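Local coordinates for protein putative secreted endoglycosylceramidase (Rhodococcus hoagii, PDB 6JYZ) that probably hydrolyses the O-glycosidic bond between sugar and ceramide in galactose-linked glycolipids, acting as an endogalactosylceramidase of glycoside hydrolase family 5, at residues N48-Y53 against A104-A109; H292-S297 against G331-P336; S306-F311 against V343-D348. One frame throughout, in Å; residues are numbered along the deposited sequence.

Contact 1: N48-Y53 against A104-A109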
loop_
_atom_site.group_PDB
_atom_site.type_symbol
_atom_site.label_atom_id
_atom_site.label_comp_id
_atom_site.label_asym_id
_atom_site.label_seq_id
_atom_site.Cartn_x
_atom_site.Cartn_y
_atom_site.Cartn_z
ATOM N N ASN A 48 -0.330 -5.429 7.822
ATOM C CA ASN A 48 1.055 -5.629 8.229
ATOM C C ASN A 48 1.264 -6.891 9.065
ATOM O O ASN A 48 2.353 -7.034 9.613
ATOM C CB ASN A 48 1.579 -4.406 8.957
ATOM C CG ASN A 48 1.023 -4.279 10.338
ATOM O OD1 ASN A 48 0.098 -5.013 10.709
ATOM N ND2 ASN A 48 1.590 -3.380 11.153
ATOM N N GLY A 49 0.296 -7.815 9.119
ATOM C CA GLY A 49 0.451 -8.954 10.031
ATOM C C GLY A 49 1.639 -9.840 9.720
ATOM O O GLY A 49 2.060 -10.558 10.651
ATOM N N LEU A 50 2.185 -9.836 8.517
ATOM C CA LEU A 50 3.367 -10.641 8.215
ATOM C C LEU A 50 4.652 -9.816 8.276
ATOM O O LEU A 50 5.734 -10.356 8.042
ATOM C CB LEU A 50 3.259 -11.241 6.816
ATOM C CG LEU A 50 2.001 -12.072 6.598
ATOM C CD1 LEU A 50 2.104 -12.696 5.226
ATOM C CD2 LEU A 50 1.857 -13.170 7.669
ATOM N N ASN A 51 4.571 -8.548 8.653
ATOM C CA ASN A 51 5.792 -7.721 8.713
ATOM C C ASN A 51 6.586 -8.068 9.977
ATOM O O ASN A 51 6.045 -8.597 10.951
ATOM C CB ASN A 51 5.358 -6.240 8.621
ATOM C CG ASN A 51 6.498 -5.369 8.138
ATOM O OD1 ASN A 51 7.642 -5.793 7.894
ATOM N ND2 ASN A 51 6.215 -4.075 7.990
ATOM N N ASP A 52 7.873 -7.721 9.948
ATOM C CA ASP A 52 8.854 -8.089 10.981
ATOM C C ASP A 52 9.315 -6.799 11.645
ATOM O O ASP A 52 10.226 -6.117 11.154
ATOM C CB ASP A 52 10.007 -8.828 10.294
ATOM C CG ASP A 52 11.115 -9.211 11.250
ATOM O OD1 ASP A 52 10.892 -9.258 12.456
ATOM O OD2 ASP A 52 12.238 -9.450 10.736
ATOM N N TYR A 53 8.720 -6.381 12.729
ATOM C CA TYR A 53 9.095 -5.145 13.403
ATOM C C TYR A 53 10.028 -5.432 14.567
ATOM O O TYR A 53 9.894 -6.449 15.307
ATOM C CB TYR A 53 7.849 -4.511 14.015
ATOM C CG TYR A 53 6.907 -3.923 13.007
ATOM C CD1 TYR A 53 7.153 -2.704 12.399
ATOM C CD2 TYR A 53 5.771 -4.612 12.596
ATOM C CE1 TYR A 53 6.292 -2.158 11.446
ATOM C CE2 TYR A 53 4.877 -4.094 11.642
ATOM C CZ TYR A 53 5.173 -2.877 11.069
ATOM O OH TYR A 53 4.300 -2.439 10.101
ATOM N N ALA A 104 5.341 -19.344 2.564
ATOM C CA ALA A 104 4.066 -20.052 2.711
ATOM C C ALA A 104 3.112 -19.220 3.539
ATOM O O ALA A 104 1.901 -19.305 3.260
ATOM C CB ALA A 104 4.349 -21.402 3.398
ATOM N N ARG A 105 3.556 -18.405 4.500
ATOM C CA ARG A 105 2.608 -17.526 5.174
ATOM C C ARG A 105 2.097 -16.473 4.207
ATOM O O ARG A 105 0.883 -16.126 4.258
ATOM C CB ARG A 105 3.297 -16.804 6.326
ATOM C CG ARG A 105 3.740 -17.763 7.453
ATOM C CD ARG A 105 4.599 -17.165 8.534
ATOM N NE ARG A 105 3.851 -16.153 9.265
ATOM C CZ ARG A 105 4.430 -15.182 9.940
ATOM N NH1 ARG A 105 5.740 -14.987 9.887
ATOM N NH2 ARG A 105 3.668 -14.338 10.605
ATOM N N ILE A 106 2.928 -15.923 3.340
ATOM C CA ILE A 106 2.457 -14.985 2.302
ATOM C C ILE A 106 1.428 -15.681 1.426
ATOM O O ILE A 106 0.353 -15.110 1.110
ATOM C CB ILE A 106 3.641 -14.472 1.478
ATOM C CG1 ILE A 106 4.613 -13.688 2.358
ATOM C CG2 ILE A 106 3.128 -13.592 0.333
ATOM C CD1 ILE A 106 5.890 -13.272 1.646
ATOM N N ARG A 107 1.697 -16.907 0.982
ATOM C CA ARG A 107 0.793 -17.596 0.084
ATOM C C ARG A 107 -0.517 -17.886 0.789
ATOM O O ARG A 107 -1.574 -17.733 0.128
ATOM C CB ARG A 107 1.455 -18.906 -0.381
ATOM C CG ARG A 107 0.599 -19.631 -1.421
ATOM C CD ARG A 107 1.296 -20.870 -1.988
ATOM N NE ARG A 107 2.429 -20.457 -2.842
ATOM C CZ ARG A 107 3.718 -20.625 -2.595
ATOM N NH1 ARG A 107 4.122 -21.132 -1.447
ATOM N NH2 ARG A 107 4.574 -20.108 -3.474
ATOM N N GLU A 108 -0.518 -18.204 2.044
ATOM C CA GLU A 108 -1.770 -18.372 2.776
ATOM C C GLU A 108 -2.560 -17.080 2.820
ATOM O O GLU A 108 -3.785 -17.108 2.657
ATOM C CB GLU A 108 -1.463 -18.914 4.183
ATOM C CG GLU A 108 -2.716 -19.118 5.037
ATOM C CD GLU A 108 -2.263 -19.452 6.444
ATOM O OE1 GLU A 108 -1.605 -18.649 7.124
ATOM O OE2 GLU A 108 -2.464 -20.606 6.809
ATOM N N ALA A 109 -1.896 -15.936 3.064
ATOM C CA ALA A 109 -2.601 -14.654 3.030
ATOM C C ALA A 109 -3.137 -14.359 1.641
ATOM O O ALA A 109 -4.300 -13.855 1.527
ATOM C CB ALA A 109 -1.634 -13.551 3.478
HETATM O O HOH W 1 4.594 -11.163 11.595
HETATM O O HOH W 2 7.356 -11.901 10.123
#
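Leu-50 points toward helix 100-115 and meets Arg-105, Ile-106 and Ala-109. It sits in a type I beta turn that runs from Asn-48 to Asn-51. The turn is closed by Asn-51 N bonding to Asn-48 O.

From CB, which heads for the helix, the chain goes on to CG. CG is anti to the carbonyl carbon of Leu-50 (chi1 -56°), and this carries CD1 onto the helix and CD2 onto the Arg-105 side chain. CD1 lies 3.7 Å from Ile-106 CA and 3.8 Å from Arg-105 O, so it rests largely on helix backbone. The same methyl reaches the Ile-106 side chain at CG1, 3.9 Å away, and Ala-109 CB at 4.2 Å. CD2 takes the other branch. It lies over one face of the Arg-105 guanidinium, 3.6 Å from NH2.

The two side chains run past each other in opposite directions. A bend at chi3 (64°) swings the guanidinium back along the leucine. Two waters link its NH1 and NH2 weakly to carbonyls of the turn. One donates to Gly-49 O at 2.8 Å and to Asn-51 O, and accepts a weak bond from Arg-105 NH2. A second donates to Leu-50 O and accepts weakly from Arg-105 NH1. The arginine thus has leucine over one face and weak water bonds to the turn.

Tyr-102 OH also bonds to Leu-50 O. Leu-50 and Ala-109 both touch Leu-84 of strand 81-86, and Ile-106 touches Ile-86. The contact therefore ties the loop after strand 38-47 to the helix that follows the next parallel strand of the (beta/alpha)8 barrel of family 5.

Contact 2: H292-S297 against G331-P336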
loop_
_atom_site.group_PDB
_atom_site.type_symbol
_atom_site.label_atom_id
_atom_site.label_comp_id
_atom_site.label_asym_id
_atom_site.label_seq_id
_atom_site.Cartn_x
_atom_site.Cartn_y
_atom_site.Cartn_z
ATOM N N HIS A 292 2.166 8.161 -2.093
ATOM C CA HIS A 292 1.320 8.104 -0.910
ATOM C C HIS A 292 0.746 9.486 -0.673
ATOM O O HIS A 292 1.480 10.461 -0.485
ATOM C CB HIS A 292 2.067 7.583 0.327
ATOM C CG HIS A 292 2.603 6.199 0.053
ATOM N ND1 HIS A 292 3.482 5.573 0.924
ATOM C CD2 HIS A 292 2.340 5.324 -0.967
ATOM C CE1 HIS A 292 3.735 4.341 0.432
ATOM N NE2 HIS A 292 3.075 4.156 -0.719
ATOM N N LEU A 293 -0.583 9.557 -0.767
ATOM C CA LEU A 293 -1.269 10.886 -0.844
ATOM C C LEU A 293 -1.672 11.372 0.528
ATOM O O LEU A 293 -2.819 11.201 0.973
ATOM C CB LEU A 293 -2.478 10.783 -1.774
ATOM C CG LEU A 293 -2.168 10.317 -3.188
ATOM C CD1 LEU A 293 -3.429 10.381 -4.088
ATOM C CD2 LEU A 293 -1.107 11.190 -3.851
ATOM N N TYR A 294 -0.708 11.962 1.235
ATOM C CA TYR A 294 -0.859 12.376 2.621
ATOM C C TYR A 294 -1.101 13.889 2.783
ATOM O O TYR A 294 -1.094 14.368 3.928
ATOM C CB TYR A 294 0.355 11.921 3.459
ATOM C CG TYR A 294 0.291 10.451 3.847
ATOM C CD1 TYR A 294 -0.751 9.912 4.599
ATOM C CD2 TYR A 294 1.280 9.555 3.483
ATOM C CE1 TYR A 294 -0.768 8.597 5.040
ATOM C CE2 TYR A 294 1.308 8.229 3.907
ATOM C CZ TYR A 294 0.273 7.758 4.681
ATOM O OH TYR A 294 0.218 6.481 5.186
ATOM N N SER A 295 -1.388 14.603 1.686
ATOM C CA SER A 295 -1.700 16.029 1.776
ATOM C C SER A 295 -2.891 16.255 2.705
ATOM O O SER A 295 -3.911 15.572 2.636
ATOM C CB SER A 295 -1.912 16.632 0.455
ATOM O OG SER A 295 -0.743 16.522 -0.372
ATOM N N GLN A 296 -2.717 17.243 3.576
ATOM C CA GLN A 296 -3.699 17.659 4.601
ATOM C C GLN A 296 -3.929 16.570 5.623
ATOM O O GLN A 296 -4.909 16.638 6.415
ATOM C CB GLN A 296 -5.003 18.226 4.024
ATOM C CG GLN A 296 -4.694 19.388 3.146
ATOM C CD GLN A 296 -5.911 20.214 2.820
ATOM O OE1 GLN A 296 -6.740 19.898 1.978
ATOM N NE2 GLN A 296 -5.990 21.362 3.481
ATOM N N SER A 297 -3.037 15.576 5.725
ATOM C CA SER A 297 -3.024 14.611 6.784
ATOM C C SER A 297 -1.748 14.760 7.625
ATOM O O SER A 297 -1.796 15.138 8.784
ATOM C CB SER A 297 -3.193 13.155 6.301
ATOM O OG SER A 297 -3.158 12.316 7.400
ATOM N N GLY A 331 -4.361 8.129 4.573
ATOM C CA GLY A 331 -5.133 7.910 5.801
ATOM C C GLY A 331 -5.062 9.134 6.687
ATOM O O GLY A 331 -4.208 10.003 6.508
ATOM N N TRP A 332 -6.023 9.171 7.620
ATOM C CA TRP A 332 -6.070 10.185 8.684
ATOM C C TRP A 332 -5.973 9.471 10.009
ATOM O O TRP A 332 -6.436 8.337 10.159
ATOM C CB TRP A 332 -7.350 11.054 8.597
ATOM C CG TRP A 332 -7.098 12.221 7.680
ATOM C CD1 TRP A 332 -6.781 13.501 8.069
ATOM C CD2 TRP A 332 -7.086 12.250 6.233
ATOM N NE1 TRP A 332 -6.565 14.287 6.965
ATOM C CE2 TRP A 332 -6.736 13.545 5.827
ATOM C CE3 TRP A 332 -7.339 11.321 5.200
ATOM C CZ2 TRP A 332 -6.582 13.947 4.499
ATOM C CZ3 TRP A 332 -7.237 11.713 3.880
ATOM C CH2 TRP A 332 -6.855 13.000 3.527
ATOM N N PHE A 333 -5.344 10.148 10.983
ATOM C CA PHE A 333 -4.866 9.471 12.196
ATOM C C PHE A 333 -5.398 10.096 13.490
ATOM O O PHE A 333 -5.040 9.595 14.562
ATOM C CB PHE A 333 -3.321 9.443 12.191
ATOM C CG PHE A 333 -2.804 8.797 10.914
ATOM C CD1 PHE A 333 -2.953 7.428 10.739
ATOM C CD2 PHE A 333 -2.245 9.592 9.899
ATOM C CE1 PHE A 333 -2.595 6.838 9.519
ATOM C CE2 PHE A 333 -1.818 8.968 8.714
ATOM C CZ PHE A 333 -1.988 7.603 8.552
ATOM N N GLY A 334 -6.176 11.156 13.355
ATOM C CA GLY A 334 -6.712 11.846 14.548
ATOM C C GLY A 334 -8.168 11.454 14.779
ATOM O O GLY A 334 -8.630 10.357 14.507
ATOM N N ASP A 335 -8.882 12.436 15.348
ATOM C CA ASP A 335 -10.261 12.214 15.776
ATOM C C ASP A 335 -11.183 12.174 14.555
ATOM O O ASP A 335 -11.250 13.161 13.819
ATOM C CB ASP A 335 -10.690 13.392 16.664
ATOM C CG ASP A 335 -12.092 13.312 17.224
ATOM O OD1 ASP A 335 -12.870 12.370 16.894
ATOM O OD2 ASP A 335 -12.295 14.114 18.175
ATOM N N PRO A 336 -11.937 11.097 14.296
ATOM C CA PRO A 336 -12.863 11.065 13.170
ATOM C C PRO A 336 -13.943 12.136 13.209
ATOM O O PRO A 336 -14.455 12.563 12.183
ATOM C CB PRO A 336 -13.456 9.620 13.183
ATOM C CG PRO A 336 -13.189 9.110 14.596
ATOM C CD PRO A 336 -11.949 9.822 15.057
HETATM O O HOH W 3 -4.028 10.795 3.479
HETATM O O HOH W 4 -3.984 12.630 10.099
#
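Ser-297 and Trp-332 bring their CA atoms to 5.7 Å where two irregular loops meet, Ser-297 N being turned back onto Tyr-294 O. The indole of Trp-332 makes the broadest contact. Its NE1 donates to Gln-296 O at 2.9 Å. The bond is bent (144°), and the donor stands above the carbonyl plane. Ser-297 CB lies over the indole face, 3.7 Å from the centroid of the five-membered ring, as a CH-pi contact. The serine hydroxyl is anti to its own backbone nitrogen (chi1 180°). That turns OG to Gly-331 O, to which it donates at 2.7 Å in the carbonyl plane. A water donates to the same OG and accepts from Phe-333 N. Another water links Leu-293 O to Gly-331 N.

Tyr-294 and Phe-333 cross at about a right angle. Tyr-294 CE1 meets the edge of the phenylalanine ring at CE2, 3.8 Å away. Replacing Trp-332 with an alanine would probably leave Gln-296 O without its indole donor and Ser-297 CB without a ring to rest on.

Tyr-294 OH bonds to Glu-329 and His-292 ND1 to Glu-222. In family 5 enzymes, glutamates at the ends of the fourth and seventh barrel strands act as acid/base and nucleophile, so these two are probably the catalytic pair, and the contact lies next to the likely active site.

Contact 3: S306-F311 against V343-D348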
loop_
_atom_site.group_PDB
_atom_site.type_symbol
_atom_site.label_atom_id
_atom_site.label_comp_id
_atom_site.label_asym_id
_atom_site.label_seq_id
_atom_site.Cartn_x
_atom_site.Cartn_y
_atom_site.Cartn_z
ATOM N N SER A 306 -3.483 21.082 -1.091
ATOM C CA SER A 306 -4.741 20.576 -0.554
ATOM C C SER A 306 -4.919 19.093 -0.953
ATOM O O SER A 306 -4.179 18.599 -1.809
ATOM C CB SER A 306 -5.925 21.340 -1.140
ATOM O OG SER A 306 -5.995 21.123 -2.536
ATOM N N ILE A 307 -5.915 18.445 -0.356
ATOM C CA ILE A 307 -6.144 17.029 -0.747
ATOM C C ILE A 307 -6.302 17.002 -2.256
ATOM O O ILE A 307 -5.736 16.171 -2.969
ATOM C CB ILE A 307 -7.433 16.533 -0.076
ATOM C CG1 ILE A 307 -7.239 16.448 1.429
ATOM C CG2 ILE A 307 -7.813 15.163 -0.660
ATOM C CD1 ILE A 307 -8.515 16.101 2.174
ATOM N N GLU A 308 -7.153 17.895 -2.831
ATOM C CA GLU A 308 -7.508 17.803 -4.230
ATOM C C GLU A 308 -6.338 18.171 -5.133
ATOM O O GLU A 308 -6.147 17.581 -6.192
ATOM C CB GLU A 308 -8.723 18.703 -4.536
ATOM C CG GLU A 308 -10.015 18.204 -3.862
ATOM C CD GLU A 308 -10.146 18.590 -2.386
ATOM O OE1 GLU A 308 -9.328 19.356 -1.814
ATOM O OE2 GLU A 308 -11.081 17.972 -1.702
ATOM N N ASP A 309 -5.522 19.153 -4.717
ATOM C CA ASP A 309 -4.322 19.447 -5.494
ATOM C C ASP A 309 -3.307 18.301 -5.401
ATOM O O ASP A 309 -2.604 18.074 -6.361
ATOM C CB ASP A 309 -3.701 20.792 -5.090
ATOM C CG ASP A 309 -4.471 21.968 -5.778
ATOM O OD1 ASP A 309 -5.151 21.754 -6.837
ATOM O OD2 ASP A 309 -4.352 23.040 -5.274
ATOM N N GLY A 310 -3.242 17.644 -4.270
ATOM C CA GLY A 310 -2.352 16.468 -4.161
ATOM C C GLY A 310 -2.714 15.403 -5.193
ATOM O O GLY A 310 -1.838 14.796 -5.804
ATOM N N PHE A 311 -4.033 15.197 -5.422
ATOM C CA PHE A 311 -4.429 14.287 -6.492
ATOM C C PHE A 311 -4.030 14.819 -7.868
ATOM O O PHE A 311 -3.531 14.087 -8.694
ATOM C CB PHE A 311 -5.950 14.065 -6.515
ATOM C CG PHE A 311 -6.426 13.003 -5.548
ATOM C CD1 PHE A 311 -6.535 13.252 -4.194
ATOM C CD2 PHE A 311 -6.751 11.724 -6.017
ATOM C CE1 PHE A 311 -6.981 12.275 -3.316
ATOM C CE2 PHE A 311 -7.217 10.760 -5.113
ATOM C CZ PHE A 311 -7.340 11.032 -3.791
ATOM N N VAL A 343 -11.491 12.570 4.997
ATOM C CA VAL A 343 -11.596 11.225 4.426
ATOM C C VAL A 343 -12.632 11.200 3.318
ATOM O O VAL A 343 -12.424 10.636 2.225
ATOM C CB VAL A 343 -11.829 10.165 5.510
ATOM C CG1 VAL A 343 -11.945 8.797 4.874
ATOM C CG2 VAL A 343 -10.680 10.230 6.521
ATOM N N ARG A 344 -13.795 11.858 3.540
ATOM C CA ARG A 344 -14.810 11.946 2.525
ATOM C C ARG A 344 -14.301 12.644 1.279
ATOM O O ARG A 344 -14.565 12.172 0.173
ATOM C CB ARG A 344 -16.022 12.668 3.165
ATOM C CG ARG A 344 -17.168 12.844 2.161
ATOM C CD ARG A 344 -18.315 13.590 2.881
ATOM N NE ARG A 344 -19.380 13.974 1.980
ATOM C CZ ARG A 344 -20.613 14.328 2.369
ATOM N NH1 ARG A 344 -20.943 14.305 3.657
ATOM N NH2 ARG A 344 -21.510 14.687 1.458
ATOM N N ARG A 345 -13.611 13.765 1.445
ATOM C CA ARG A 345 -13.032 14.450 0.311
ATOM C C ARG A 345 -12.053 13.548 -0.468
ATOM O O ARG A 345 -11.975 13.604 -1.681
ATOM C CB ARG A 345 -12.261 15.724 0.762
ATOM C CG ARG A 345 -13.224 16.861 1.147
ATOM C CD ARG A 345 -12.480 17.933 1.932
ATOM N NE ARG A 345 -11.413 18.546 1.170
ATOM C CZ ARG A 345 -10.390 19.197 1.702
ATOM N NH1 ARG A 345 -10.390 19.392 3.026
ATOM N NH2 ARG A 345 -9.447 19.751 0.951
ATOM N N PHE A 346 -11.269 12.739 0.299
ATOM C CA PHE A 346 -10.331 11.838 -0.368
ATOM C C PHE A 346 -11.026 10.802 -1.263
ATOM O O PHE A 346 -10.647 10.613 -2.381
ATOM C CB PHE A 346 -9.454 11.227 0.718
ATOM C CG PHE A 346 -8.256 10.525 0.122
ATOM C CD1 PHE A 346 -8.339 9.249 -0.445
ATOM C CD2 PHE A 346 -7.010 11.165 0.115
ATOM C CE1 PHE A 346 -7.241 8.625 -1.010
ATOM C CE2 PHE A 346 -5.902 10.520 -0.441
ATOM C CZ PHE A 346 -6.026 9.274 -1.014
ATOM N N VAL A 347 -12.038 10.143 -0.655
ATOM C CA VAL A 347 -12.780 9.164 -1.469
ATOM C C VAL A 347 -13.453 9.820 -2.687
ATOM O O VAL A 347 -13.430 9.268 -3.793
ATOM C CB VAL A 347 -13.755 8.389 -0.572
ATOM C CG1 VAL A 347 -14.600 7.428 -1.447
ATOM C CG2 VAL A 347 -13.009 7.637 0.510
ATOM N N ASP A 348 -13.998 11.033 -2.463
ATOM C CA ASP A 348 -14.570 11.735 -3.599
ATOM C C ASP A 348 -13.567 11.939 -4.701
ATOM O O ASP A 348 -13.885 11.785 -5.871
ATOM C CB ASP A 348 -15.098 13.124 -3.204
ATOM C CG ASP A 348 -16.322 13.167 -2.285
ATOM O OD1 ASP A 348 -16.913 12.119 -1.955
ATOM O OD2 ASP A 348 -16.610 14.329 -1.789
HETATM O O HOH W 5 -12.568 16.040 -2.938
#
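Phe-311 and Phe-346 form the tight half of this helix-helix contact, and Glu-308 with Arg-345 the outer half. The short helical segments run in nearly the same direction, 28° apart, with axes 9.9 Å from each other at closest approach.

On the buried side the two phenylalanines make an edge-to-face pair. The edge of Phe-311 meets the face of Phe-346, with planes at 63° and centroids 4.7 Å apart. Phe-311 CZ stands over the centre of the Phe-346 ring and comes within 3.5 Å of its CZ. The Phe-346 ring gets there because its CG is anti to the backbone nitrogen (chi1 -167°). Ile-307 fills in beside it, with CG2 at 4.2 Å from Phe-346 CD2.

The other branch of Ile-307 turns outward. Its CD1 lies over the centre of the Arg-345 guanidinium, 3.7 Å from CZ. Here the packing gives way to charge among partly exposed residues. Arg-345 grips Glu-308 side-on, with NH2 to OE1 at 2.8 Å and NE to OE2 at 2.9 Å. Both oxygens use their syn lone pairs, and the two flat groups are nearly coplanar. NH2 also bonds to Gln-296 OE1 of the loop before helix 307-321. These bonds should hold the guanidinium from turning. A water extends this polar side by donating to Glu-308 OE2 and to Arg-345 O.

Ser-306 is the N-cap of helix 307-321, its OG accepting from Asp-309 N at 3.0 Å. Deeper in, Phe-346 stacks on Trp-330 and touches Thr-327, both of strand 326-330. Ile-307 also touches Trp-332 in the loop beyond that strand. The contact thus joins the helices before and after strand 326-330 on the outside of the barrel.

How the contacts relate
Contacts 2 and 3 form one neighbourhood, with centres 10 Å apart and alternating segments along the chain. Gln-296 is the joint: its OE1 probably accepts from Ile-307 N and from Arg-345 NH2, each at 2.9 Å. Leu-293 O also packs against Phe-346 CE2 at 3.5 Å. Contact 1 comes earlier in the chain and touches neither. Its centre is 25 Å from that of contact 2 and 31 Å from that of contact 3, on the opposite side of the chain's centre from contact 3. Contact 2 reaches Glu-222 and Glu-329, the probable catalytic pair by family, through His-292 and Tyr-294; contact 3 packs helices outside the barrel.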